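PDB 4NL9: ankyrin repeat and SAM domain-containing protein 3 from Homo sapiens, which may take part in vasopressin signalling in the kidney and is represented here by its SAM domain, which mediates homooligomerization. Local coordinates for residues L14-I18 with G19-Y23; K22-Q25 with V26-Q30; Q30-D33 with L34-L38; E42-L45 with K46-G49; T51-G54 with P55-M59. The protein carries 1 engineered substitution. All blocks are in the same frame, centred on the assembly; numbering follows the deposited sequence.

Contact 1 (L14-I18 with G19-Y23)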
# COMPACT_ATOMS: atom_id res chain seq x y z
N LEU A 14 3.49 -11.28 10.00
CA LEU A 14 3.37 -10.69 8.68
C LEU A 14 3.00 -9.21 8.79
O LEU A 14 3.63 -8.37 8.18
CB LEU A 14 2.36 -11.46 7.82
CG LEU A 14 2.22 -11.04 6.35
CD1 LEU A 14 1.74 -12.20 5.49
CD2 LEU A 14 1.23 -9.87 6.19
N LEU A 15 1.94 -8.92 9.55
CA LEU A 15 1.47 -7.55 9.70
C LEU A 15 2.54 -6.64 10.31
O LEU A 15 2.65 -5.47 9.93
CB LEU A 15 0.17 -7.52 10.52
CG LEU A 15 -1.02 -8.21 9.86
CD1 LEU A 15 -2.27 -8.12 10.72
CD2 LEU A 15 -1.29 -7.64 8.47
N GLU A 16 3.31 -7.18 11.24
CA GLU A 16 4.39 -6.40 11.85
C GLU A 16 5.40 -5.99 10.79
O GLU A 16 5.87 -4.84 10.76
CB GLU A 16 5.09 -7.20 12.96
CG GLU A 16 6.26 -6.46 13.59
CD GLU A 16 6.86 -7.20 14.76
OE1 GLU A 16 6.70 -8.44 14.84
OE2 GLU A 16 7.48 -6.54 15.62
N GLN A 17 5.72 -6.93 9.91
CA GLN A 17 6.71 -6.70 8.86
C GLN A 17 6.28 -5.57 7.92
O GLN A 17 7.11 -4.78 7.48
CB GLN A 17 6.95 -7.99 8.08
CG GLN A 17 8.26 -8.03 7.31
CD GLN A 17 8.58 -9.42 6.77
OE1 GLN A 17 7.92 -10.40 7.11
NE2 GLN A 17 9.59 -9.51 5.91
N ILE A 18 4.99 -5.48 7.64
CA ILE A 18 4.48 -4.44 6.74
C ILE A 18 3.87 -3.22 7.46
O ILE A 18 3.21 -2.40 6.83
CB ILE A 18 3.50 -5.03 5.70
CG1 ILE A 18 2.29 -5.66 6.38
CG2 ILE A 18 4.21 -6.07 4.85
CD1 ILE A 18 1.23 -6.13 5.39
N GLY A 19 4.10 -3.12 8.76
CA GLY A 19 3.63 -1.98 9.54
C GLY A 19 2.11 -1.87 9.58
O GLY A 19 1.55 -0.77 9.55
N CYS A 20 1.45 -3.01 9.68
CA CYS A 20 -0.01 -3.03 9.64
C CYS A 20 -0.64 -3.70 10.87
O CYS A 20 -1.77 -4.20 10.79
CB CYS A 20 -0.48 -3.72 8.37
SG CYS A 20 -0.30 -2.69 6.88
N LEU A 21 0.06 -3.68 12.00
CA LEU A 21 -0.49 -4.31 13.20
C LEU A 21 -1.76 -3.63 13.70
O LEU A 21 -2.52 -4.22 14.47
CB LEU A 21 0.56 -4.43 14.32
CG LEU A 21 1.47 -5.65 14.20
CD1 LEU A 21 2.59 -5.53 15.22
CD2 LEU A 21 0.72 -6.98 14.38
N LYS A 22 -2.01 -2.40 13.26
CA LYS A 22 -3.26 -1.74 13.62
C LYS A 22 -4.49 -2.49 13.09
O LYS A 22 -5.60 -2.24 13.54
CB LYS A 22 -3.27 -0.28 13.13
CG LYS A 22 -3.27 -0.16 11.62
CD LYS A 22 -3.16 1.30 11.16
CE LYS A 22 -4.50 2.01 11.27
NZ LYS A 22 -4.47 3.34 10.59
N TYR A 23 -4.29 -3.42 12.15
CA TYR A 23 -5.39 -4.21 11.60
C TYR A 23 -5.49 -5.64 12.14
O TYR A 23 -6.39 -6.39 11.75
CB TYR A 23 -5.36 -4.22 10.07
CG TYR A 23 -5.51 -2.83 9.50
CD1 TYR A 23 -6.74 -2.18 9.55
CD2 TYR A 23 -4.42 -2.16 8.97
CE1 TYR A 23 -6.88 -0.90 9.06
CE2 TYR A 23 -4.56 -0.88 8.47
CZ TYR A 23 -5.79 -0.26 8.52
OH TYR A 23 -5.89 1.02 8.03

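Contact 2 (K22-Q25 with V26-Q30)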
# COMPACT_ATOMS: atom_id res chain seq x y z
N LYS A 22 -2.01 -2.40 13.26
CA LYS A 22 -3.26 -1.74 13.62
C LYS A 22 -4.49 -2.49 13.09
O LYS A 22 -5.60 -2.24 13.54
CB LYS A 22 -3.27 -0.28 13.13
CG LYS A 22 -3.27 -0.16 11.62
CD LYS A 22 -3.16 1.30 11.16
CE LYS A 22 -4.50 2.01 11.27
NZ LYS A 22 -4.47 3.34 10.59
N TYR A 23 -4.29 -3.42 12.15
CA TYR A 23 -5.39 -4.21 11.60
C TYR A 23 -5.49 -5.64 12.14
O TYR A 23 -6.39 -6.39 11.75
CB TYR A 23 -5.36 -4.22 10.07
CG TYR A 23 -5.51 -2.83 9.50
CD1 TYR A 23 -6.74 -2.18 9.55
CD2 TYR A 23 -4.42 -2.16 8.97
CE1 TYR A 23 -6.88 -0.90 9.06
CE2 TYR A 23 -4.56 -0.88 8.47
CZ TYR A 23 -5.79 -0.26 8.52
OH TYR A 23 -5.89 1.02 8.03
N LEU A 24 -4.58 -6.01 13.04
CA LEU A 24 -4.55 -7.40 13.49
C LEU A 24 -5.86 -7.82 14.16
O LEU A 24 -6.38 -8.90 13.88
CB LEU A 24 -3.37 -7.63 14.45
CG LEU A 24 -3.28 -9.03 15.08
CD1 LEU A 24 -3.06 -10.12 14.04
CD2 LEU A 24 -2.21 -9.09 16.16
N GLN A 25 -6.40 -6.98 15.03
CA GLN A 25 -7.61 -7.39 15.75
C GLN A 25 -8.83 -7.48 14.84
O GLN A 25 -9.74 -8.27 15.10
CB GLN A 25 -7.85 -6.49 16.97
CG GLN A 25 -6.73 -6.57 18.00
CD GLN A 25 -7.16 -6.18 19.41
OE1 GLN A 25 -7.83 -5.17 19.61
NE2 GLN A 25 -6.77 -6.99 20.39
N VAL A 26 -8.85 -6.69 13.77
CA VAL A 26 -9.92 -6.83 12.78
C VAL A 26 -9.89 -8.23 12.16
O VAL A 26 -10.92 -8.90 12.05
CB VAL A 26 -9.84 -5.75 11.69
CG1 VAL A 26 -10.76 -6.09 10.56
CG2 VAL A 26 -10.21 -4.40 12.27
N PHE A 27 -8.70 -8.70 11.79
CA PHE A 27 -8.57 -10.05 11.25
C PHE A 27 -8.94 -11.11 12.29
O PHE A 27 -9.66 -12.07 11.98
CB PHE A 27 -7.16 -10.29 10.70
CG PHE A 27 -6.88 -9.56 9.41
CD1 PHE A 27 -7.55 -9.89 8.25
CD2 PHE A 27 -5.94 -8.54 9.37
CE1 PHE A 27 -7.30 -9.22 7.06
CE2 PHE A 27 -5.68 -7.86 8.19
CZ PHE A 27 -6.37 -8.20 7.03
N GLU A 28 -8.46 -10.93 13.52
CA GLU A 28 -8.72 -11.91 14.57
C GLU A 28 -10.21 -12.05 14.86
O GLU A 28 -10.70 -13.15 15.10
CB GLU A 28 -7.94 -11.56 15.84
CG GLU A 28 -6.45 -11.82 15.70
CD GLU A 28 -5.67 -11.48 16.96
OE1 GLU A 28 -6.20 -10.74 17.81
OE2 GLU A 28 -4.52 -11.96 17.09
N GLU A 29 -10.92 -10.93 14.81
CA GLU A 29 -12.36 -10.94 15.07
C GLU A 29 -13.12 -11.71 13.98
O GLU A 29 -14.20 -12.25 14.23
CB GLU A 29 -12.88 -9.50 15.22
CG GLU A 29 -14.37 -9.39 15.48
CD GLU A 29 -14.77 -9.97 16.82
OE1 GLU A 29 -13.92 -10.04 17.72
OE2 GLU A 29 -15.96 -10.35 16.96
N GLN A 30 -12.55 -11.76 12.78
CA GLN A 30 -13.13 -12.54 11.68
C GLN A 30 -12.54 -13.94 11.56
O GLN A 30 -12.78 -14.66 10.58
CB GLN A 30 -13.01 -11.78 10.36
CG GLN A 30 -13.68 -10.41 10.39
CD GLN A 30 -15.12 -10.48 10.83
OE1 GLN A 30 -15.54 -9.79 11.77
NE2 GLN A 30 -15.90 -11.33 10.17
O HOH W 1 -7.55 -4.14 14.47

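Contact 3 (Q30-D33 with L34-L38). Engineered in segment 34-38: Glu-36 (natural residue Ile).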
# COMPACT_ATOMS: atom_id res chain seq x y z
N GLN A 30 -12.55 -11.76 12.78
CA GLN A 30 -13.13 -12.54 11.68
C GLN A 30 -12.54 -13.94 11.56
O GLN A 30 -12.78 -14.66 10.58
CB GLN A 30 -13.01 -11.78 10.36
CG GLN A 30 -13.68 -10.41 10.39
CD GLN A 30 -15.12 -10.48 10.83
OE1 GLN A 30 -15.54 -9.79 11.77
NE2 GLN A 30 -15.90 -11.33 10.17
N ASP A 31 -11.76 -14.33 12.57
CA ASP A 31 -11.11 -15.65 12.59
C ASP A 31 -10.18 -15.89 11.40
O ASP A 31 -10.02 -17.02 10.94
CB ASP A 31 -12.14 -16.77 12.72
CG ASP A 31 -13.08 -16.56 13.89
OD1 ASP A 31 -12.61 -16.19 14.98
OD2 ASP A 31 -14.30 -16.74 13.71
N VAL A 32 -9.59 -14.81 10.89
CA VAL A 32 -8.63 -14.89 9.80
C VAL A 32 -7.23 -15.05 10.36
O VAL A 32 -6.69 -14.13 10.98
CB VAL A 32 -8.69 -13.62 8.92
CG1 VAL A 32 -7.56 -13.64 7.87
CG2 VAL A 32 -10.05 -13.49 8.24
N ASP A 33 -6.65 -16.23 10.18
CA ASP A 33 -5.26 -16.46 10.55
C ASP A 33 -4.37 -16.27 9.33
O ASP A 33 -4.84 -15.86 8.27
CB ASP A 33 -5.08 -17.88 11.12
CG ASP A 33 -5.40 -18.97 10.10
OD1 ASP A 33 -6.11 -18.71 9.11
OD2 ASP A 33 -4.92 -20.10 10.29
N LEU A 34 -3.09 -16.59 9.47
CA LEU A 34 -2.13 -16.45 8.37
C LEU A 34 -2.53 -17.23 7.13
O LEU A 34 -2.53 -16.69 6.03
CB LEU A 34 -0.72 -16.84 8.81
CG LEU A 34 0.34 -16.71 7.71
CD1 LEU A 34 0.45 -15.27 7.20
CD2 LEU A 34 1.69 -17.19 8.24
N ARG A 35 -2.89 -18.49 7.31
CA ARG A 35 -3.28 -19.32 6.17
C ARG A 35 -4.44 -18.71 5.38
O ARG A 35 -4.37 -18.60 4.15
CB ARG A 35 -3.63 -20.73 6.65
CG ARG A 35 -3.94 -21.69 5.53
CD ARG A 35 -3.97 -23.11 6.08
NE ARG A 35 -4.83 -23.99 5.30
CZ ARG A 35 -6.12 -24.19 5.57
NH1 ARG A 35 -6.69 -23.57 6.59
NH2 ARG A 35 -6.84 -25.01 4.81
N GLU A 36 -5.49 -18.29 6.08
CA GLU A 36 -6.62 -17.68 5.40
C GLU A 36 -6.23 -16.33 4.80
O GLU A 36 -6.66 -15.99 3.70
CB GLU A 36 -7.84 -17.52 6.32
CG GLU A 36 -9.03 -16.88 5.62
CD GLU A 36 -10.28 -16.83 6.46
OE1 GLU A 36 -10.22 -17.17 7.66
OE2 GLU A 36 -11.34 -16.44 5.92
N PHE A 37 -5.42 -15.56 5.52
CA PHE A 37 -4.99 -14.26 5.02
C PHE A 37 -4.32 -14.39 3.65
O PHE A 37 -4.54 -13.58 2.74
CB PHE A 37 -4.06 -13.59 6.04
CG PHE A 37 -3.48 -12.27 5.57
CD1 PHE A 37 -4.19 -11.09 5.74
CD2 PHE A 37 -2.23 -12.22 4.97
CE1 PHE A 37 -3.66 -9.88 5.32
CE2 PHE A 37 -1.69 -11.01 4.54
CZ PHE A 37 -2.41 -9.84 4.72
N LEU A 38 -3.50 -15.43 3.49
CA LEU A 38 -2.74 -15.63 2.26
C LEU A 38 -3.60 -16.08 1.09
O LEU A 38 -3.11 -16.16 -0.04
CB LEU A 38 -1.57 -16.59 2.50
CG LEU A 38 -0.48 -16.07 3.43
CD1 LEU A 38 0.53 -17.16 3.75
CD2 LEU A 38 0.24 -14.84 2.85
O HOH W 2 -12.51 -16.29 8.61
O HOH W 3 -2.41 -20.07 9.95
O HOH W 4 -5.70 -22.30 9.36

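Contact 4 (E42-L45 with K46-G49)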
# COMPACT_ATOMS: atom_id res chain seq x y z
N GLU A 42 -7.87 -8.68 -3.08
CA GLU A 42 -7.97 -7.27 -2.77
C GLU A 42 -9.36 -6.90 -2.25
O GLU A 42 -9.48 -6.20 -1.22
CB GLU A 42 -7.64 -6.45 -4.02
CG GLU A 42 -7.66 -4.97 -3.78
CD GLU A 42 -7.25 -4.20 -5.02
OE1 GLU A 42 -7.88 -4.40 -6.07
OE2 GLU A 42 -6.29 -3.40 -4.94
N SER A 43 -10.40 -7.36 -2.94
CA SER A 43 -11.75 -7.03 -2.53
C SER A 43 -12.16 -7.72 -1.22
O SER A 43 -13.02 -7.21 -0.48
CB SER A 43 -12.76 -7.31 -3.65
OG SER A 43 -12.92 -8.70 -3.88
N ASP A 44 -11.56 -8.87 -0.93
CA ASP A 44 -11.74 -9.52 0.38
C ASP A 44 -11.20 -8.63 1.49
O ASP A 44 -11.81 -8.51 2.56
CB ASP A 44 -11.01 -10.86 0.45
CG ASP A 44 -11.62 -11.93 -0.44
OD1 ASP A 44 -12.84 -11.87 -0.73
OD2 ASP A 44 -10.88 -12.86 -0.81
N LEU A 45 -10.04 -8.03 1.26
CA LEU A 45 -9.44 -7.15 2.25
C LEU A 45 -10.31 -5.91 2.47
O LEU A 45 -10.55 -5.49 3.62
CB LEU A 45 -8.03 -6.75 1.80
CG LEU A 45 -7.01 -7.90 1.80
CD1 LEU A 45 -5.77 -7.50 1.02
CD2 LEU A 45 -6.63 -8.32 3.23
N LYS A 46 -10.80 -5.33 1.38
CA LYS A 46 -11.67 -4.17 1.48
C LYS A 46 -12.94 -4.52 2.28
O LYS A 46 -13.35 -3.77 3.17
CB LYS A 46 -12.01 -3.66 0.08
CG LYS A 46 -12.83 -2.40 0.05
CD LYS A 46 -13.03 -1.98 -1.40
CE LYS A 46 -13.99 -0.82 -1.51
NZ LYS A 46 -14.02 -0.35 -2.93
N GLU A 47 -13.53 -5.67 1.98
CA GLU A 47 -14.74 -6.13 2.64
C GLU A 47 -14.59 -6.33 4.16
O GLU A 47 -15.54 -6.12 4.92
CB GLU A 47 -15.18 -7.44 1.98
CG GLU A 47 -16.45 -8.06 2.50
CD GLU A 47 -16.75 -9.39 1.82
OE1 GLU A 47 -15.82 -10.22 1.66
OE2 GLU A 47 -17.92 -9.60 1.45
N ILE A 48 -13.40 -6.74 4.59
CA ILE A 48 -13.08 -6.94 6.02
C ILE A 48 -12.90 -5.60 6.75
O ILE A 48 -13.08 -5.51 7.98
CB ILE A 48 -11.82 -7.84 6.16
CG1 ILE A 48 -12.15 -9.28 5.76
CG2 ILE A 48 -11.26 -7.84 7.58
CD1 ILE A 48 -10.91 -10.16 5.55
N GLY A 49 -12.56 -4.54 6.01
CA GLY A 49 -12.37 -3.24 6.62
C GLY A 49 -11.03 -2.60 6.34
O GLY A 49 -10.70 -1.57 6.95
O HOH W 5 -13.72 -10.60 3.18

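Contact 5 (T51-G54 with P55-M59)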
# COMPACT_ATOMS: atom_id res chain seq x y z
N THR A 51 -9.85 -0.43 4.23
CA THR A 51 -10.45 0.44 3.23
C THR A 51 -9.50 1.45 2.64
O THR A 51 -9.80 2.02 1.58
CB THR A 51 -11.69 1.19 3.78
OG1 THR A 51 -11.28 2.20 4.72
CG2 THR A 51 -12.65 0.23 4.45
N LEU A 52 -8.35 1.66 3.27
CA LEU A 52 -7.40 2.66 2.77
C LEU A 52 -6.40 2.07 1.78
O LEU A 52 -6.00 0.90 1.89
CB LEU A 52 -6.67 3.31 3.93
CG LEU A 52 -7.58 3.90 5.01
CD1 LEU A 52 -6.75 4.48 6.14
CD2 LEU A 52 -8.49 4.98 4.41
N PHE A 53 -5.99 2.86 0.80
CA PHE A 53 -5.19 2.33 -0.29
C PHE A 53 -3.85 1.75 0.18
O PHE A 53 -3.44 0.66 -0.26
CB PHE A 53 -4.94 3.41 -1.35
CG PHE A 53 -4.41 2.85 -2.64
CD1 PHE A 53 -3.08 2.49 -2.77
CD2 PHE A 53 -5.27 2.65 -3.70
CE1 PHE A 53 -2.62 1.94 -3.97
CE2 PHE A 53 -4.81 2.11 -4.89
CZ PHE A 53 -3.49 1.76 -5.01
N GLY A 54 -3.15 2.48 1.04
CA GLY A 54 -1.81 2.11 1.45
C GLY A 54 -1.72 0.76 2.12
O GLY A 54 -1.01 -0.12 1.64
N PRO A 55 -2.46 0.58 3.23
CA PRO A 55 -2.39 -0.72 3.92
C PRO A 55 -2.87 -1.86 3.05
O PRO A 55 -2.30 -2.95 3.08
CB PRO A 55 -3.36 -0.53 5.09
CG PRO A 55 -3.45 0.93 5.30
CD PRO A 55 -3.21 1.59 3.99
N LYS A 56 -3.92 -1.63 2.26
CA LYS A 56 -4.44 -2.69 1.41
C LYS A 56 -3.40 -3.10 0.38
O LYS A 56 -3.25 -4.28 0.06
CB LYS A 56 -5.77 -2.25 0.78
CG LYS A 56 -6.40 -3.25 -0.17
CD LYS A 56 -7.91 -3.02 -0.31
CE LYS A 56 -8.27 -1.55 -0.43
NZ LYS A 56 -7.75 -1.00 -1.72
N ARG A 57 -2.65 -2.12 -0.14
CA ARG A 57 -1.60 -2.42 -1.11
C ARG A 57 -0.43 -3.17 -0.47
O ARG A 57 0.11 -4.12 -1.06
CB ARG A 57 -1.13 -1.14 -1.81
CG ARG A 57 0.10 -1.29 -2.71
CD ARG A 57 -0.07 -2.33 -3.81
NE ARG A 57 -1.26 -2.11 -4.63
CZ ARG A 57 -1.31 -1.31 -5.70
NH1 ARG A 57 -2.44 -1.21 -6.38
NH2 ARG A 57 -0.24 -0.62 -6.09
N LYS A 58 -0.04 -2.78 0.74
CA LYS A 58 1.04 -3.50 1.40
C LYS A 58 0.63 -4.93 1.68
O LYS A 58 1.44 -5.85 1.60
CB LYS A 58 1.48 -2.79 2.67
CG LYS A 58 2.16 -1.46 2.35
CD LYS A 58 2.91 -0.90 3.53
CE LYS A 58 1.95 -0.46 4.62
NZ LYS A 58 2.62 0.25 5.74
N MET A 59 -0.66 -5.12 1.97
CA MET A 59 -1.17 -6.47 2.21
C MET A 59 -1.24 -7.31 0.94
O MET A 59 -0.84 -8.47 0.95
CB MET A 59 -2.52 -6.44 2.90
CG MET A 59 -2.44 -5.97 4.34
SD MET A 59 -4.10 -5.78 5.02
CE MET A 59 -3.77 -4.76 6.46
O HOH W 6 -8.32 1.59 -1.24
O HOH W 7 -4.84 -0.87 -2.28

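Contact 1 (L14-I18 with G19-Y23)
Cys-20 N donates to Leu-15 O at 2.7 Å. The bond is nearly straight, with an angle of 173° at the hydrogen, although the donor is tilted out of the carbonyl plane. Gly-19 N donates to Glu-16 O at 3.2 Å. This longer bond comes from above the carbonyl plane and uses no lone pair direction.

Together the two bonds form a Schellman motif that ends helix 11-17 of the SAM domain. Gly-19 is the C-prime residue, with a positive phi of 63°. A beta carbon at this position would clash with Ile-18 O, which suits glycine. The chain then enters the 3-10 segment 21-23.

The apolar contacts follow the same turn. Leu-15 CG is anti to its own carbonyl carbon (chi1 -65°), and this turns the CD2 branch to Cys-20 CB at 4.0 Å. Leu-21 CD2 comes up to Leu-15 CB at 3.9 Å. Leu-21 runs beside Glu-16, pointing the same way, with Leu-21 CD1 3.8 Å from Glu-16 CB. Ile-18 CG1 also meets Cys-20 CB, at 3.9 Å. Leu-15 also packs on Leu-24 and Phe-27 of helix 24-29. Cutting Leu-15 back to an alanine would probably leave Cys-20 CB without its methyl neighbour and open a gap toward that helix. Ile-18 O accepts a hydrogen bond from Lys-58 NZ of helix 53-65.

Contact 2 (K22-Q25 with V26-Q30)
Phe-27 N donates to Tyr-23 O at 3.3 Å, which carries the chain from the 3-10 segment at Lys-22 and Tyr-23 into helix 24-29 of the SAM domain. Two regular helical bonds follow. Glu-28 N donates to Leu-24 O at 2.9 Å, and Glu-29 N donates to Gln-25 O over the same length. At the start of the helix, Val-26 N gives its hydrogen to a water. That water in turn donates to Lys-22 O, so it bridges the first turn.

The side chains divide between the core and the surface. Phe-27 CG is anti to its carbonyl carbon (chi1 -72°), which lays the ring back along the preceding turn. There Phe-27 CD2 comes within 3.2 Å of Tyr-23 O, in an oblique approach. Phe-27 CE2 touches Tyr-23 CB at 4.1 Å, and Leu-24 CA lies at the ring edge. The same ring meets Phe-37 edge-to-face and packs on Leu-45 and Met-59, so it joins several helices of the bundle.

On the exposed side, Glu-28 lies slantwise over Leu-24. Its chain is extended beyond CG, and its carboxylate lies against the leucine carbons. Glu-28 CG also rests on Leu-24 O at 3.4 Å. Glu-28 OE2 is met by both branches of the leucine and stands 3.8 Å from Leu-24 CG.

Contact 3 (Q30-D33 with L34-L38)
Asp-33 OD1 accepts from Glu-36 N at 3.1 Å, a capping bond at the start of helix 34-37. Asp-33 CG sits between the backbone N and the carbonyl carbon (chi1 63°), which swings the carboxylate over the first turn. The amide meets OD1 from above the carboxylate plane. Asp-33 OD2 takes bonds from two waters, one reaching Arg-35 N and the other Arg-35 NH1. The Arg-35 chain is extended and runs beside Asp-33.

Glu-36 is engineered in place of the natural isoleucine. Its extended chain crosses Val-32 at about a right angle. Glu-36 OE1 lies 3.7 Å from Val-32 CG2, and a water ties it to Gln-30 O. The other branch of the valine, Val-32 CG1, packs on Phe-37 CB at 3.9 Å. Replacing Val-32 by an alanine would probably leave Phe-37 CB without this neighbour and open a gap beside Phe-27, which also touches the valine. Phe-37 N closes the turn by bonding to Asp-33 O at 2.8 Å.

Asp-31, with positive phi, ends helix 24-29 in a Schellman motif. The aspartate N-cap follows two residues later, so a Schellman C-cap and an N-cap close the short link between helix 24-29 and helix 34-37 of the SAM domain.

Contact 4 (E42-L45 with K46-G49)
Lys-46 N donates to Glu-42 O at 3.0 Å, and Glu-47 N donates to Ser-43 O at 2.9 Å. These are the regular bonds of helix 42-48 in the SAM domain, which ends in a Schellman motif at Gly-49. The last turn is looser. Ile-48 N bonds to Asp-44 O at 3.1 Å and only weakly to Leu-45 O. Gly-49 N also bonds weakly to Leu-45 O, but holds Lys-46 O at 3.0 Å. Gly-49 has a phi of 125°. At these backbone angles a beta carbon would be jammed against the preceding carbonyl oxygen, so the turn calls for glycine.

The apolar side chains face inward. Ile-48 CG1 is anti to its carbonyl carbon (chi1 -71°), which sets it against Asp-44 O at 3.3 Å. Ile-48 then packs on Val-26 and Phe-27 of helix 24-29. Leu-45 points into the core, where it touches Phe-27 and Met-59.

The charged groups lie on the outer side. Asp-44 and Glu-47 carry like charges, and their carboxylate planes are only 8° from parallel. Asp-44 OD1 and Glu-47 OE1 stand 4.2 Å apart, which would tend to disfavour both being ionised. Asp-44 OD2 has its own partner, Thr-41 N just before the helix. One water donates to both Asp-44 O and Glu-47 OE1, reaching OE1 at 2.6 Å.

Contact 5 (T51-G54 with P55-M59)
Arg-57 and Phe-53 lie side by side, one helical turn apart, and point the same way. Arg-57 CB starts 3.3 Å from Phe-53 O, the atom that also accepts from Arg-57 N. The chain leaves with CG anti to the backbone N (chi1 172°). It then bends at chi2 and chi3, and these bends bring the guanidinium back to the ring. Arg-57 CZ is 3.8 Å from Phe-53 CZ. Arg-57 NH1 comes closer, 3.4 Å from the same Phe-53 CZ. Phe-53 CE1 lies over the centre of one guanidinium face. The two planes are 64° apart, so the groups do not stack flat. At the tip, Arg-57 NH2 hydrogen-bonds to a polar side chain and pairs with an acidic one in a salt bridge, both on the chain of a different protein.

This is the N-terminal turn of helix 53-65, with Leu-52 as N-cap. Its contacts with that partner chain are consistent with the end-helix surface that SAM domains use in assembly. Gly-54 fits the turn closely, since a beta carbon there would clash with Pro-55 CD. Lys-56 N bonds to Leu-52 O at 3.3 Å, and Lys-58 N to Gly-54 O at 3.0 Å. Lys-56 is bent at chi3 and chi4, which folds its amine back over the helix start. One water links Lys-56 NZ to Thr-51 O. A second joins Lys-56 NZ to Phe-53 O and sits over the centre of the Phe-53 ring.

In the fold
The five contacts follow one another along the chain, all within the one SAM domain, a bundle of five helices. Contacts 1 and 2 share Lys-22 and Tyr-23, and contacts 2 and 3 share Gln-30. Contacts 1 and 3 lie on opposite sides of the chain's centre, with their own centres about 14 Å apart. The centres of contacts 4 and 5 are about 10 Å apart, on helix 42-48 and at the start of helix 53-65, and the two pack through Leu-45 and Met-59. Phe-27 of contact 2 connects contacts 3, 4 and 5 in the core. Contact 5, and Lys-22 and Tyr-23 of contacts 1 and 2, meet the chain of a different protein.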